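Local coordinates for protein tartrate dehydrogenase/decarboxylase (Pseudomonas putida, PDB 3FLK) that oxidises tartrate with NAD and also decarboxylates D-malate oxidatively to pyruvate, using a magnesium or manganese ion, at residues E29-K34 with Q320-D325; Y174-A179 with V217-Q222; P288-F291 with I295-P298. The protein carries 1 engineered substitution. One frame throughout, in Å; residues are numbered along the deposited sequence.

Contact 1 (E29-K34 with Q320-D325); sequences EAAALK and QRAHDD. With SO4 (sulfate ion), chain J.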
loop_
_atom_site.group_PDB
_atom_site.type_symbol
_atom_site.label_atom_id
_atom_site.label_comp_id
_atom_site.label_asym_id
_atom_site.label_seq_id
_atom_site.Cartn_x
_atom_site.Cartn_y
_atom_site.Cartn_z
ATOM N N GLU A 29 27.988 -7.486 -20.779
ATOM C CA GLU A 29 29.170 -7.891 -21.544
ATOM C C GLU A 29 29.201 -7.233 -22.927
ATOM O O GLU A 29 30.269 -6.881 -23.423
ATOM C CB GLU A 29 29.261 -9.419 -21.649
ATOM C CG GLU A 29 29.754 -10.092 -20.361
ATOM C CD GLU A 29 29.668 -11.615 -20.387
ATOM O OE1 GLU A 29 28.839 -12.175 -21.139
ATOM O OE2 GLU A 29 30.430 -12.259 -19.634
ATOM N N ALA A 30 28.028 -7.054 -23.532
ATOM C CA ALA A 30 27.903 -6.323 -24.792
ATOM C C ALA A 30 28.220 -4.837 -24.602
ATOM O O ALA A 30 28.856 -4.218 -25.458
ATOM C CB ALA A 30 26.514 -6.505 -25.383
ATOM N N ALA A 31 27.774 -4.278 -23.478
ATOM C CA ALA A 31 28.081 -2.895 -23.119
ATOM C C ALA A 31 29.570 -2.713 -22.831
ATOM O O ALA A 31 30.157 -1.697 -23.206
ATOM C CB ALA A 31 27.246 -2.451 -21.924
ATOM N N ALA A 32 30.171 -3.703 -22.170
ATOM C CA ALA A 32 31.595 -3.672 -21.832
ATOM C C ALA A 32 32.465 -3.666 -23.085
ATOM O O ALA A 32 33.418 -2.889 -23.184
ATOM C CB ALA A 32 31.960 -4.842 -20.932
ATOM N N LEU A 33 32.122 -4.529 -24.039
ATOM C CA LEU A 33 32.819 -4.614 -25.320
ATOM C C LEU A 33 32.740 -3.295 -26.096
ATOM O O LEU A 33 33.749 -2.806 -26.598
ATOM C CB LEU A 33 32.247 -5.765 -26.159
ATOM C CG LEU A 33 32.834 -6.026 -27.552
ATOM C CD1 LEU A 33 34.236 -6.629 -27.470
ATOM C CD2 LEU A 33 31.907 -6.926 -28.359
ATOM N N LYS A 34 31.536 -2.732 -26.170
ATOM C CA LYS A 34 31.266 -1.511 -26.932
ATOM C C LYS A 34 32.012 -0.282 -26.404
ATOM O O LYS A 34 32.499 0.532 -27.187
ATOM C CB LYS A 34 29.759 -1.233 -26.951
ATOM C CG LYS A 34 29.320 -0.170 -27.941
ATOM C CD LYS A 34 27.857 0.183 -27.745
ATOM C CE LYS A 34 27.366 1.146 -28.812
ATOM N NZ LYS A 34 27.184 0.467 -30.120
ATOM N N GLN A 320 29.157 5.908 -17.986
ATOM C CA GLN A 320 27.936 6.696 -18.137
ATOM C C GLN A 320 27.293 6.470 -19.506
ATOM O O GLN A 320 26.068 6.354 -19.609
ATOM C CB GLN A 320 28.207 8.186 -17.912
ATOM C CG GLN A 320 26.946 9.045 -17.826
ATOM C CD GLN A 320 26.014 8.616 -16.701
ATOM O OE1 GLN A 320 26.417 8.534 -15.539
ATOM N NE2 GLN A 320 24.760 8.338 -17.045
ATOM N N ARG A 321 28.123 6.403 -20.544
ATOM C CA ARG A 321 27.653 6.132 -21.901
ATOM C C ARG A 321 27.117 4.710 -22.031
ATOM O O ARG A 321 26.158 4.473 -22.763
ATOM C CB ARG A 321 28.763 6.371 -22.928
ATOM C CG ARG A 321 29.083 7.838 -23.174
ATOM C CD ARG A 321 29.941 8.017 -24.425
ATOM N NE ARG A 321 31.294 7.486 -24.256
ATOM C CZ ARG A 321 32.350 8.209 -23.891
ATOM N NH1 ARG A 321 32.225 9.510 -23.654
ATOM N NH2 ARG A 321 33.537 7.631 -23.766
ATOM N N ALA A 322 27.745 3.773 -21.322
ATOM C CA ALA A 322 27.285 2.386 -21.280
ATOM C C ALA A 322 25.893 2.292 -20.654
ATOM O O ALA A 322 25.020 1.605 -21.186
ATOM C CB ALA A 322 28.274 1.510 -20.533
ATOM N N HIS A 323 25.694 2.999 -19.537
ATOM C CA HIS A 323 24.377 3.118 -18.908
ATOM C C HIS A 323 23.348 3.668 -19.890
ATOM O O HIS A 323 22.279 3.082 -20.071
ATOM C CB HIS A 323 24.433 4.014 -17.661
ATOM C CG HIS A 323 23.085 4.457 -17.179
ATOM N ND1 HIS A 323 22.457 5.589 -17.655
ATOM C CD2 HIS A 323 22.236 3.909 -16.277
ATOM C CE1 HIS A 323 21.283 5.720 -17.064
ATOM N NE2 HIS A 323 21.125 4.715 -16.222
ATOM N N ASP A 324 23.686 4.794 -20.519
ATOM C CA ASP A 324 22.790 5.483 -21.447
ATOM C C ASP A 324 22.426 4.623 -22.659
ATOM O O ASP A 324 21.280 4.637 -23.106
ATOM C CB ASP A 324 23.402 6.817 -21.901
ATOM C CG ASP A 324 23.592 7.809 -20.752
ATOM O OD1 ASP A 324 23.297 7.471 -19.581
ATOM O OD2 ASP A 324 24.052 8.939 -21.027
ATOM N N ASP A 325 23.399 3.877 -23.179
ATOM C CA ASP A 325 23.168 2.980 -24.317
ATOM C C ASP A 325 22.276 1.800 -23.948
ATOM O O ASP A 325 21.483 1.338 -24.769
ATOM C CB ASP A 325 24.492 2.478 -24.899
ATOM C CG ASP A 325 25.151 3.493 -25.825
ATOM O OD1 ASP A 325 24.589 4.591 -26.026
ATOM O OD2 ASP A 325 26.237 3.185 -26.355
HETATM S S SO4 J . 17.819 5.822 -15.289
HETATM O O1 SO4 J . 16.806 5.878 -14.239
HETATM O O2 SO4 J . 18.839 6.836 -15.036
HETATM O O3 SO4 J . 18.447 4.506 -15.307
HETATM O O4 SO4 J . 17.187 6.088 -16.580
#

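Contact 2 (Y174-A179 with V217-Q222); sequences YAFDLA and VSWDKQ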
loop_
_atom_site.group_PDB
_atom_site.type_symbol
_atom_site.label_atom_id
_atom_site.label_comp_id
_atom_site.label_asym_id
_atom_site.label_seq_id
_atom_site.Cartn_x
_atom_site.Cartn_y
_atom_site.Cartn_z
ATOM N N TYR A 174 19.388 12.117 1.548
ATOM C CA TYR A 174 19.600 11.580 0.206
ATOM C C TYR A 174 18.484 12.011 -0.747
ATOM O O TYR A 174 18.758 12.486 -1.853
ATOM C CB TYR A 174 19.743 10.053 0.223
ATOM C CG TYR A 174 20.376 9.512 -1.042
ATOM C CD1 TYR A 174 21.755 9.307 -1.121
ATOM C CD2 TYR A 174 19.602 9.236 -2.171
ATOM C CE1 TYR A 174 22.345 8.820 -2.290
ATOM C CE2 TYR A 174 20.183 8.754 -3.344
ATOM C CZ TYR A 174 21.552 8.548 -3.394
ATOM O OH TYR A 174 22.129 8.065 -4.550
ATOM N N ALA A 175 17.237 11.871 -0.298
ATOM C CA ALA A 175 16.066 12.197 -1.113
ATOM C C ALA A 175 15.986 13.679 -1.478
ATOM O O ALA A 175 15.658 14.021 -2.615
ATOM C CB ALA A 175 14.792 11.754 -0.415
ATOM N N PHE A 176 16.281 14.547 -0.513
ATOM C CA PHE A 176 16.293 15.990 -0.757
ATOM C C PHE A 176 17.464 16.420 -1.640
ATOM O O PHE A 176 17.298 17.282 -2.504
ATOM C CB PHE A 176 16.257 16.781 0.559
ATOM C CG PHE A 176 14.868 16.990 1.096
ATOM C CD1 PHE A 176 14.137 18.119 0.744
ATOM C CD2 PHE A 176 14.285 16.052 1.939
ATOM C CE1 PHE A 176 12.843 18.315 1.225
ATOM C CE2 PHE A 176 12.991 16.237 2.426
ATOM C CZ PHE A 176 12.270 17.372 2.070
ATOM N N ASP A 177 18.634 15.814 -1.429
ATOM C CA ASP A 177 19.793 16.032 -2.301
ATOM C C ASP A 177 19.479 15.639 -3.749
ATOM O O ASP A 177 19.849 16.351 -4.684
ATOM C CB ASP A 177 21.015 15.251 -1.806
ATOM C CG ASP A 177 21.711 15.919 -0.627
ATOM O OD1 ASP A 177 21.451 17.109 -0.356
ATOM O OD2 ASP A 177 22.531 15.248 0.032
ATOM N N LEU A 178 18.789 14.509 -3.915
ATOM C CA LEU A 178 18.385 14.014 -5.232
ATOM C C LEU A 178 17.401 14.969 -5.907
ATOM O O LEU A 178 17.575 15.321 -7.075
ATOM C CB LEU A 178 17.787 12.603 -5.118
ATOM C CG LEU A 178 17.487 11.800 -6.392
ATOM C CD1 LEU A 178 18.752 11.475 -7.170
ATOM C CD2 LEU A 178 16.747 10.517 -6.036
ATOM N N ALA A 179 16.384 15.393 -5.158
ATOM C CA ALA A 179 15.395 16.353 -5.640
ATOM C C ALA A 179 16.036 17.669 -6.091
ATOM O O ALA A 179 15.628 18.243 -7.098
ATOM C CB ALA A 179 14.348 16.616 -4.576
ATOM N N VAL A 217 13.658 23.223 -2.810
ATOM C CA VAL A 217 12.838 22.012 -2.916
ATOM C C VAL A 217 11.428 22.184 -2.337
ATOM O O VAL A 217 11.249 22.538 -1.170
ATOM C CB VAL A 217 13.551 20.778 -2.291
ATOM C CG1 VAL A 217 12.686 19.525 -2.403
ATOM C CG2 VAL A 217 14.894 20.543 -2.967
ATOM N N SER A 218 10.437 21.942 -3.187
ATOM C CA SER A 218 9.041 21.873 -2.784
ATOM C C SER A 218 8.795 20.510 -2.130
ATOM O O SER A 218 9.276 19.488 -2.624
ATOM C CB SER A 218 8.154 22.045 -4.020
ATOM O OG SER A 218 6.785 21.844 -3.723
ATOM N N TRP A 219 8.068 20.487 -1.017
ATOM C CA TRP A 219 7.803 19.217 -0.336
ATOM C C TRP A 219 6.387 19.092 0.220
ATOM O O TRP A 219 5.791 20.074 0.670
ATOM C CB TRP A 219 8.856 18.933 0.748
ATOM C CG TRP A 219 8.575 19.564 2.085
ATOM C CD1 TRP A 219 8.818 20.860 2.447
ATOM C CD2 TRP A 219 8.003 18.925 3.239
ATOM N NE1 TRP A 219 8.428 21.069 3.752
ATOM C CE2 TRP A 219 7.927 19.899 4.260
ATOM C CE3 TRP A 219 7.546 17.627 3.505
ATOM C CZ2 TRP A 219 7.411 19.616 5.530
ATOM C CZ3 TRP A 219 7.032 17.346 4.770
ATOM C CH2 TRP A 219 6.969 18.339 5.765
ATOM N N ASP A 220 5.857 17.874 0.175
ATOM C CA ASP A 220 4.568 17.568 0.787
ATOM C C ASP A 220 4.596 16.192 1.453
ATOM O O ASP A 220 5.428 15.343 1.117
ATOM C CB ASP A 220 3.430 17.667 -0.241
ATOM C CG ASP A 220 3.422 16.514 -1.238
ATOM O OD1 ASP A 220 2.342 15.923 -1.449
ATOM O OD2 ASP A 220 4.481 16.196 -1.813
ATOM N N LYS A 221 3.702 15.989 2.413
ATOM C CA LYS A 221 3.538 14.680 3.029
ATOM C C LYS A 221 2.137 14.148 2.758
ATOM O O LYS A 221 1.166 14.908 2.699
ATOM C CB LYS A 221 3.860 14.709 4.530
ATOM C CG LYS A 221 2.909 15.533 5.379
ATOM C CD LYS A 221 3.344 15.544 6.835
ATOM C CE LYS A 221 2.254 16.122 7.714
ATOM N NZ LYS A 221 2.656 16.138 9.144
ATOM N N GLN A 222 2.050 12.839 2.557
ATOM C CA GLN A 222 0.785 12.196 2.254
ATOM C C GLN A 222 0.684 10.903 3.040
ATOM O O GLN A 222 1.645 10.127 3.095
ATOM C CB GLN A 222 0.662 11.921 0.750
ATOM C CG GLN A 222 0.597 13.179 -0.117
ATOM C CD GLN A 222 0.396 12.893 -1.595
ATOM O OE1 GLN A 222 0.860 13.651 -2.449
ATOM N NE2 GLN A 222 -0.301 11.805 -1.907
#

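Contact 3 (P288-F291 with I295-P298); sequences PDIF and IANP. With NAI (1,4-dihydronicotinamide adenine dinucleotide), chain F.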
loop_
_atom_site.group_PDB
_atom_site.type_symbol
_atom_site.label_atom_id
_atom_site.label_comp_id
_atom_site.label_asym_id
_atom_site.label_seq_id
_atom_site.Cartn_x
_atom_site.Cartn_y
_atom_site.Cartn_z
ATOM N N PRO A 288 7.883 -18.001 -8.403
ATOM C CA PRO A 288 7.829 -19.462 -8.522
ATOM C C PRO A 288 6.772 -19.975 -9.501
ATOM O O PRO A 288 6.959 -21.033 -10.101
ATOM C CB PRO A 288 7.485 -19.922 -7.098
ATOM C CG PRO A 288 7.904 -18.803 -6.221
ATOM C CD PRO A 288 7.628 -17.565 -7.017
ATOM N N ASP A 289 5.684 -19.230 -9.674
ATOM C CA ASP A 289 4.584 -19.683 -10.526
ATOM C C ASP A 289 4.845 -19.511 -12.037
ATOM O O ASP A 289 4.055 -19.987 -12.852
ATOM C CB ASP A 289 3.264 -19.029 -10.102
ATOM C CG ASP A 289 2.060 -19.939 -10.315
ATOM O OD1 ASP A 289 1.583 -20.545 -9.322
ATOM O OD2 ASP A 289 1.593 -20.057 -11.471
ATOM N N ILE A 290 5.941 -18.843 -12.405
ATOM C CA ILE A 290 6.361 -18.767 -13.821
ATOM C C ILE A 290 7.777 -19.305 -14.080
ATOM O O ILE A 290 8.221 -19.364 -15.232
ATOM C CB ILE A 290 6.225 -17.335 -14.442
ATOM C CG1 ILE A 290 7.085 -16.312 -13.688
ATOM C CG2 ILE A 290 4.753 -16.909 -14.521
ATOM C CD1 ILE A 290 7.441 -15.074 -14.503
ATOM N N PHE A 291 8.484 -19.689 -13.017
ATOM C CA PHE A 291 9.817 -20.271 -13.167
ATOM C C PHE A 291 9.743 -21.556 -13.984
ATOM O O PHE A 291 8.887 -22.408 -13.740
ATOM C CB PHE A 291 10.475 -20.543 -11.808
ATOM C CG PHE A 291 11.783 -21.287 -11.904
ATOM C CD1 PHE A 291 12.876 -20.722 -12.554
ATOM C CD2 PHE A 291 11.918 -22.554 -11.350
ATOM C CE1 PHE A 291 14.087 -21.408 -12.645
ATOM C CE2 PHE A 291 13.123 -23.248 -11.436
ATOM C CZ PHE A 291 14.209 -22.673 -12.085
ATOM N N ILE A 295 9.543 -17.140 -19.556
ATOM C CA ILE A 295 8.737 -16.005 -20.013
ATOM C C ILE A 295 8.934 -14.796 -19.096
ATOM O O ILE A 295 8.348 -13.737 -19.323
ATOM C CB ILE A 295 7.230 -16.345 -20.114
ATOM C CG1 ILE A 295 6.702 -16.886 -18.777
ATOM C CG2 ILE A 295 6.968 -17.304 -21.289
ATOM C CD1 ILE A 295 5.197 -16.834 -18.640
ATOM N N ALA A 296 9.759 -14.970 -18.065
ATOM C CA ALA A 296 10.120 -13.883 -17.158
ATOM C C ALA A 296 10.736 -12.710 -17.919
ATOM O O ALA A 296 11.615 -12.897 -18.759
ATOM C CB ALA A 296 11.076 -14.383 -16.078
ATOM N N ASN A 297 10.246 -11.509 -17.630
ATOM C CA ASN A 297 10.784 -10.271 -18.187
ATOM C C ASN A 297 12.178 -10.005 -17.611
ATOM O O ASN A 297 12.327 -9.882 -16.392
ATOM C CB ASN A 297 9.834 -9.105 -17.862
ATOM C CG ASN A 297 10.083 -7.873 -18.716
ATOM O OD1 ASN A 297 11.171 -7.678 -19.251
ATOM N ND2 ASN A 297 9.061 -7.034 -18.849
ATOM N N PRO A 298 13.209 -9.949 -18.481
ATOM C CA PRO A 298 14.568 -9.683 -18.011
ATOM C C PRO A 298 14.942 -8.198 -17.933
ATOM O O PRO A 298 16.063 -7.879 -17.523
ATOM C CB PRO A 298 15.428 -10.369 -19.072
ATOM C CG PRO A 298 14.630 -10.218 -20.336
ATOM C CD PRO A 298 13.171 -10.169 -19.941
HETATM P PA NAI F . 7.177 -11.906 -7.162
HETATM O O1A NAI F . 7.722 -10.579 -7.533
HETATM O O2A NAI F . 8.189 -12.972 -7.265
HETATM O O5B NAI F . 5.948 -12.255 -8.126
HETATM C C5B NAI F . 4.738 -11.533 -8.114
HETATM C C4B NAI F . 4.012 -11.703 -9.444
HETATM O O4B NAI F . 4.677 -10.964 -10.451
HETATM C C3B NAI F . 3.977 -13.156 -9.899
HETATM O O3B NAI F . 2.710 -13.418 -10.453
HETATM C C2B NAI F . 5.058 -13.231 -10.958
HETATM O O2B NAI F . 4.756 -14.169 -11.966
HETATM C C1B NAI F . 5.130 -11.811 -11.494
HETATM N N9A NAI F . 6.505 -11.458 -11.888
HETATM C C8A NAI F . 7.554 -11.161 -11.055
HETATM N N7A NAI F . 8.636 -10.891 -11.818
HETATM C C5A NAI F . 8.298 -11.009 -13.116
HETATM C C6A NAI F . 9.020 -10.846 -14.294
HETATM N N6A NAI F . 10.302 -10.493 -14.257
HETATM N N1A NAI F . 8.387 -11.042 -15.505
HETATM C C2A NAI F . 7.056 -11.398 -15.552
HETATM N N3A NAI F . 6.349 -11.552 -14.374
HETATM C C4A NAI F . 6.959 -11.367 -13.178
HETATM O O3 NAI F . 6.574 -11.758 -5.666
HETATM P PN NAI F . 5.758 -12.852 -4.805
HETATM O O1N NAI F . 5.021 -13.783 -5.685
HETATM O O2N NAI F . 4.978 -12.081 -3.809
HETATM O O5D NAI F . 6.913 -13.643 -4.026
HETATM C C5D NAI F . 7.552 -14.778 -4.573
HETATM C C4D NAI F . 8.830 -15.085 -3.793
HETATM O O4D NAI F . 9.801 -14.087 -4.044
HETATM C C3D NAI F . 8.630 -15.116 -2.283
HETATM O O3D NAI F . 9.422 -16.162 -1.776
HETATM C C2D NAI F . 9.172 -13.780 -1.805
HETATM O O2D NAI F . 9.678 -13.844 -0.493
HETATM C C1D NAI F . 10.269 -13.522 -2.828
HETATM N N1N NAI F . 10.625 -12.106 -3.044
HETATM C C2N NAI F . 11.953 -11.785 -3.018
HETATM C C3N NAI F . 12.372 -10.478 -3.237
HETATM C C7N NAI F . 13.832 -10.210 -3.470
HETATM O O7N NAI F . 14.734 -11.291 -3.553
HETATM N N7N NAI F . 14.251 -8.951 -3.592
HETATM C C4N NAI F . 11.416 -9.494 -3.490
HETATM C C5N NAI F . 10.062 -9.826 -3.521
HETATM C C6N NAI F . 9.673 -11.147 -3.298
HETATM O O HOH W 1 9.773 -17.713 -16.749
#

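Contact 1 (E29-K34 with Q320-D325)
Ala-31 and Ala-322 meet where helix 17-35 passes helix 317-336. Their methyl groups point at each other, with Ala-31 CB 4.3 Å from Ala-322 CB. The small side chains let the backbones come close: CA of Ala-31 is 5.6 Å from CA of Ala-322. Leu-309 and Leu-37 also pack on Ala-322.

The second touch lies between oppositely charged residues, but it is made through carbon. Lys-34 crosses Asp-325 at about a right angle, and its CE is 3.4 Å from Asp-325 OD2. The lysine chain runs extended and bends at its last torsion (chi4 74°), which leaves NZ 4.7 Å from Asp-325 OD2. NZ bonds instead to the carbonyl oxygens of Leu-360 and Leu-363, while OD2 accepts from His-35 NE2.

Polar bonds within 320-325 fix its other side. Asp-324 OD1 accepts from two donors. His-323 ND1 meets it in the imidazole plane at 2.8 Å, and the bond is almost straight (172°). Gln-320 NE2 comes from the syn side, 27° out of the carboxylate plane. His-323 NE2 donates at the ring edge to sulfate O3, at 2.8 Å. Trp-303 and Arg-111 also bind this ion, probably taken from the crystallisation liquor.

With a carboxylate at one nitrogen and a sulfate at the other, His-323 is probably doubly protonated here. Between Lys-34 and Asp-325 any attraction is probably longer-range, since the charged atoms do not meet.

Contact 2 (Y174-A179 with V217-Q222)
The helical turn that carries Phe-176 against Val-217 is closed by Leu-178 N, which bonds to Tyr-174 O at 2.9 Å. The next bond, from Ala-179 N to Ala-175 O, holds Ala-179.

Side chain to side chain, the contact is apolar. Phe-176 meets both Val-217 and Trp-219. Its CD1 lies 3.7 Å from Val-217 CG1, and the next ring atom, CE1, is 3.8 Å from the same methyl. At the far end of the ring, CZ is 4.0 Å from Trp-219 CB. The phenyl group thus spans from the valine to the start of the tryptophan side chain. The indole itself leads away from the helix, toward Thr-207, Glu-208 and Ala-211.

Val-217 has CG1 anti to its backbone N (chi1 180°), which brings that methyl up against both the Phe-176 ring and Ala-179. Ala-179 CB is 4.0 Å from Val-217 CG1.

With an alanine at Phe-176 the ring is gone, which is likely to open a gap beside Val-217 CG1 and leave Trp-219 CB without its neighbour on the helix.

Tyr-214 and Ala-211 also border the Phe-176 ring. Val-187 of strand 186-191 touches both Ala-179 and Val-217. Within this chain, strand 218-223 is the outermost strand at its end of the large mixed sheet and bonds by its backbone to 186-191. Helix 165-181 packs on this end of the sheet, where Ala-175 and Ala-179 also touch strand 240-243.

Contact 3 (P288-F291 with I295-P298)
Ile-290 faces Ile-295 and Ala-296 across a short loop, and the touching atoms are all carbon. Its two branches divide the work. CG2 lies 4.1 Å from Ile-295 CD1, where the two side chains cross at a slant. CD1 lies 4.0 Å from Ala-296 CB. The first torsion of Ile-290 sets CG1 between the backbone N and the carbonyl carbon (chi1 60°). From there CD1 reaches both the alanine and the adenine.

A water joins the two backbones. It donates to Ile-290 O at 2.7 Å and accepts from Ile-295 N at 2.9 Å. In this way the loop closes on itself through solvent.

Residues of both segments also hold NADH. Asn-297 reads the adenine with its backbone. Its N donates to N1A of the cofactor at 2.9 Å, and its O accepts from N6A of the cofactor at 3.0 Å. Both bonds are fairly straight (162° and 160°). Ile-290 makes van der Waals contact: CD1 stands over the plane of the adenine at N3A, and CG1 lies near the ribose hydroxyl O2B. Pro-288 CD packs on C5D of the nicotinamide ribose, 3.7 Å away.

The side chain of Asn-297 turns to other duties. OD1 accepts from Ile-299 N, capping that N at the turn that leads into helix 299-313, and ND2 donates to Asp-342. Glu-281, Gly-285 and Ala-287 also bind the cofactor, as does Asn-194 of the second subunit.

A backbone N and O that pair with N1 and N6 are a common way to recognise adenine. In this isocitrate and isopropylmalate dehydrogenase family member, the loop between strand 278-282 and helix 299-313 forms this adenine-binding part of the NAD pocket.

In the fold
Contact 1 joins an early helix to a late one, and both other contacts are nested inside that closure. Contact 2 comes next along the chain, then contact 3. The centres of contacts 1 and 3 are about 26 Å apart. Helix 17-35 serves both, since its first turns pack on 295-298 and its last turns on 320-325. The centre of contact 2, at the 218-223 end of the mixed sheet, is about 31 Å from that of contact 1 and about 35 Å from that of contact 3, which lies on the opposite side of the chain's centre. This is consistent with the family's two-domain fold: contacts 1 and 3 probably belong to the domain built from both chain ends, contact 2 to the other.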